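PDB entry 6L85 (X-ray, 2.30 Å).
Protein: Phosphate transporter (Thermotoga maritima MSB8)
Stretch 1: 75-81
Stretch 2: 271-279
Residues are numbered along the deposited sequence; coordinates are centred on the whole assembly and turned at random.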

# COMPACT_ATOMS: atom_id res chain seq x y z
N GLN B 75 -35.61 19.98 1.41
CA GLN B 75 -34.95 20.87 2.34
C GLN B 75 -33.77 20.13 2.99
O GLN B 75 -33.87 18.93 3.28
CB GLN B 75 -35.93 21.35 3.41
CG GLN B 75 -36.45 22.77 3.17
CD GLN B 75 -36.51 23.59 4.45
OE1 GLN B 75 -36.97 23.11 5.49
NE2 GLN B 75 -36.07 24.84 4.38
N PRO B 76 -32.63 20.81 3.17
CA PRO B 76 -31.47 20.15 3.80
C PRO B 76 -31.77 19.41 5.10
O PRO B 76 -31.33 18.27 5.25
CB PRO B 76 -30.50 21.31 4.00
CG PRO B 76 -30.74 22.16 2.76
CD PRO B 76 -32.24 22.03 2.45
N VAL B 77 -32.55 19.99 6.01
CA VAL B 77 -32.84 19.30 7.26
C VAL B 77 -33.50 17.95 6.99
O VAL B 77 -33.21 16.94 7.66
CB VAL B 77 -33.71 20.20 8.17
CG1 VAL B 77 -35.04 20.55 7.49
CG2 VAL B 77 -33.94 19.53 9.52
N GLU B 78 -34.39 17.91 5.99
CA GLU B 78 -35.09 16.68 5.68
C GLU B 78 -34.14 15.68 5.03
O GLU B 78 -34.27 14.48 5.27
CB GLU B 78 -36.30 16.96 4.78
CG GLU B 78 -37.39 17.88 5.41
CD GLU B 78 -37.76 17.52 6.86
OE1 GLU B 78 -37.75 16.32 7.23
OE2 GLU B 78 -38.08 18.45 7.63
N LEU B 79 -33.22 16.15 4.19
CA LEU B 79 -32.19 15.28 3.64
C LEU B 79 -31.41 14.61 4.75
O LEU B 79 -31.09 13.42 4.67
CB LEU B 79 -31.24 16.09 2.74
CG LEU B 79 -30.03 15.26 2.31
CD1 LEU B 79 -30.50 14.07 1.49
CD2 LEU B 79 -29.06 16.09 1.52
N MET B 80 -31.13 15.36 5.81
CA MET B 80 -30.38 14.81 6.92
C MET B 80 -31.17 13.71 7.63
O MET B 80 -30.66 12.59 7.87
CB MET B 80 -29.99 16.01 7.82
CG MET B 80 -29.89 15.84 9.30
SD MET B 80 -29.54 17.51 9.98
CE MET B 80 -27.84 17.72 9.46
N TYR B 81 -32.46 13.96 7.90
CA TYR B 81 -33.27 12.90 8.51
C TYR B 81 -33.52 11.73 7.55
O TYR B 81 -33.62 10.58 7.99
CB TYR B 81 -34.58 13.49 9.04
CG TYR B 81 -34.38 14.41 10.23
CD1 TYR B 81 -33.61 14.01 11.31
CD2 TYR B 81 -34.93 15.68 10.26
CE1 TYR B 81 -33.40 14.85 12.39
CE2 TYR B 81 -34.73 16.53 11.34
CZ TYR B 81 -33.96 16.10 12.40
OH TYR B 81 -33.74 16.92 13.49
N ILE B 271 -22.50 17.25 5.65
CA ILE B 271 -22.52 18.40 4.77
C ILE B 271 -23.66 19.33 5.16
O ILE B 271 -23.49 20.55 5.17
CB ILE B 271 -22.62 17.96 3.29
CG1 ILE B 271 -21.31 17.32 2.83
CG2 ILE B 271 -22.89 19.14 2.40
CD1 ILE B 271 -21.46 16.50 1.55
N VAL B 272 -24.82 18.78 5.52
CA VAL B 272 -25.91 19.67 5.92
C VAL B 272 -25.58 20.36 7.25
O VAL B 272 -25.73 21.59 7.38
CB VAL B 272 -27.26 18.91 5.96
CG1 VAL B 272 -28.37 19.80 6.54
CG2 VAL B 272 -27.68 18.49 4.55
N ALA B 273 -25.08 19.61 8.25
CA ALA B 273 -24.71 20.22 9.53
C ALA B 273 -23.63 21.29 9.37
O ALA B 273 -23.62 22.28 10.10
CB ALA B 273 -24.22 19.17 10.53
N SER B 274 -22.72 21.10 8.42
CA SER B 274 -21.60 22.02 8.28
C SER B 274 -21.95 23.24 7.42
O SER B 274 -21.65 24.37 7.80
CB SER B 274 -20.40 21.26 7.69
OG SER B 274 -19.48 22.12 7.06
N THR B 275 -22.58 23.03 6.26
CA THR B 275 -22.84 24.13 5.35
C THR B 275 -24.31 24.38 5.04
O THR B 275 -24.62 25.46 4.56
CB THR B 275 -22.09 23.95 4.02
OG1 THR B 275 -22.23 22.61 3.55
CG2 THR B 275 -20.61 24.27 4.21
N GLY B 276 -25.20 23.43 5.31
CA GLY B 276 -26.60 23.62 4.95
C GLY B 276 -26.96 23.07 3.58
O GLY B 276 -27.25 21.88 3.44
N VAL B 277 -26.98 23.93 2.56
CA VAL B 277 -27.29 23.45 1.22
C VAL B 277 -26.14 22.61 0.69
O VAL B 277 -24.97 23.00 0.80
CB VAL B 277 -27.59 24.64 0.28
CG1 VAL B 277 -28.32 24.17 -0.97
CG2 VAL B 277 -28.41 25.69 0.99
N VAL B 278 -26.46 21.45 0.13
CA VAL B 278 -25.49 20.57 -0.52
C VAL B 278 -24.93 21.30 -1.74
O VAL B 278 -25.70 21.63 -2.66
CB VAL B 278 -26.12 19.23 -0.93
CG1 VAL B 278 -25.09 18.31 -1.59
CG2 VAL B 278 -26.74 18.57 0.28
N PRO B 279 -23.63 21.57 -1.80
CA PRO B 279 -23.08 22.41 -2.87
C PRO B 279 -23.14 21.73 -4.23
O PRO B 279 -23.51 20.56 -4.38
CB PRO B 279 -21.63 22.63 -2.45
CG PRO B 279 -21.33 21.50 -1.51
CD PRO B 279 -22.62 21.22 -0.79

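Residues 76-81 form the opening of a helix and residues 271-275 the close of another. The angle between their N-to-C directions is 147°, so the two run roughly antiparallel, and their axes come no nearer than 9.6 Å. Gln75 occupies the N-cap position, and its carbonyl O accepts from Leu79 N at 3.0 Å and, weakly, from Glu78 N at 2.9 Å; Met80 N to Pro76 O, also 3.0 Å, continues the helical pattern. In the second stretch, Thr275 N and Thr275 OG1 each donate to Ile271 O at 2.9 Å. Helical geometry is then lost at Gly276, whose phi/psi of 93/-97° would jam a CB against the carbonyl O of Thr275; glycine suits this turn for backbone reasons alone. The chain leaves in an extended conformation through Val277 and Val278, with phi/psi of -71/133° and -64/119°. The nearest CA atoms across the contact are those of Pro76 and Val277, 5.9 Å apart, which places the start of one helix beside the exit from the other.

No hydrogen bond crosses between the stretches, and the 307 Å² buried there, both sides summed, is gathered largely around apolar side chains. Val272 is the centre of the arrangement, with 77 Å² covered. Its CA-to-CB bond points toward the first helix, and its side chain, at chi1 173° (t), fits as a knob among Pro76, Val77, Leu79 and Met80. Val272 CG1 lies 3.6 Å from both Pro76 CB and Met80 CE, while Val272 CG2 lies 4.1 Å from Leu79 CD2. The branching at CB thus presents two methyl groups to different parts of the hole.

Pro76 suits the first turn because it has no amide hydrogen to leave unpaired there, and its ring offers a compact apolar surface. Pro76 CB reaches 3.3 Å from Gly276 O, a close packing contact, and Pro76 CG is 4.0 Å from Val277 CA. Val277 itself directs its CA-to-CB bond away, so this approach is to its backbone.

Leu79 and Met80 are both buried and point toward the second stretch. Leu79, with chi1 172° (t) and chi2 62° (p), brings CD2 to 3.6 Å from Val278 CG2, extending the apolar contact beyond the end of the second helix. The long, unbranched Met80 carries CE past Val272 to 3.6 Å from Ala273 N and 4.0 Å from Ala273 CB, where the small alanine contributes a single methyl. Glu78, by contrast, points away, and its OE1 is hydrogen-bonded elsewhere in the structure.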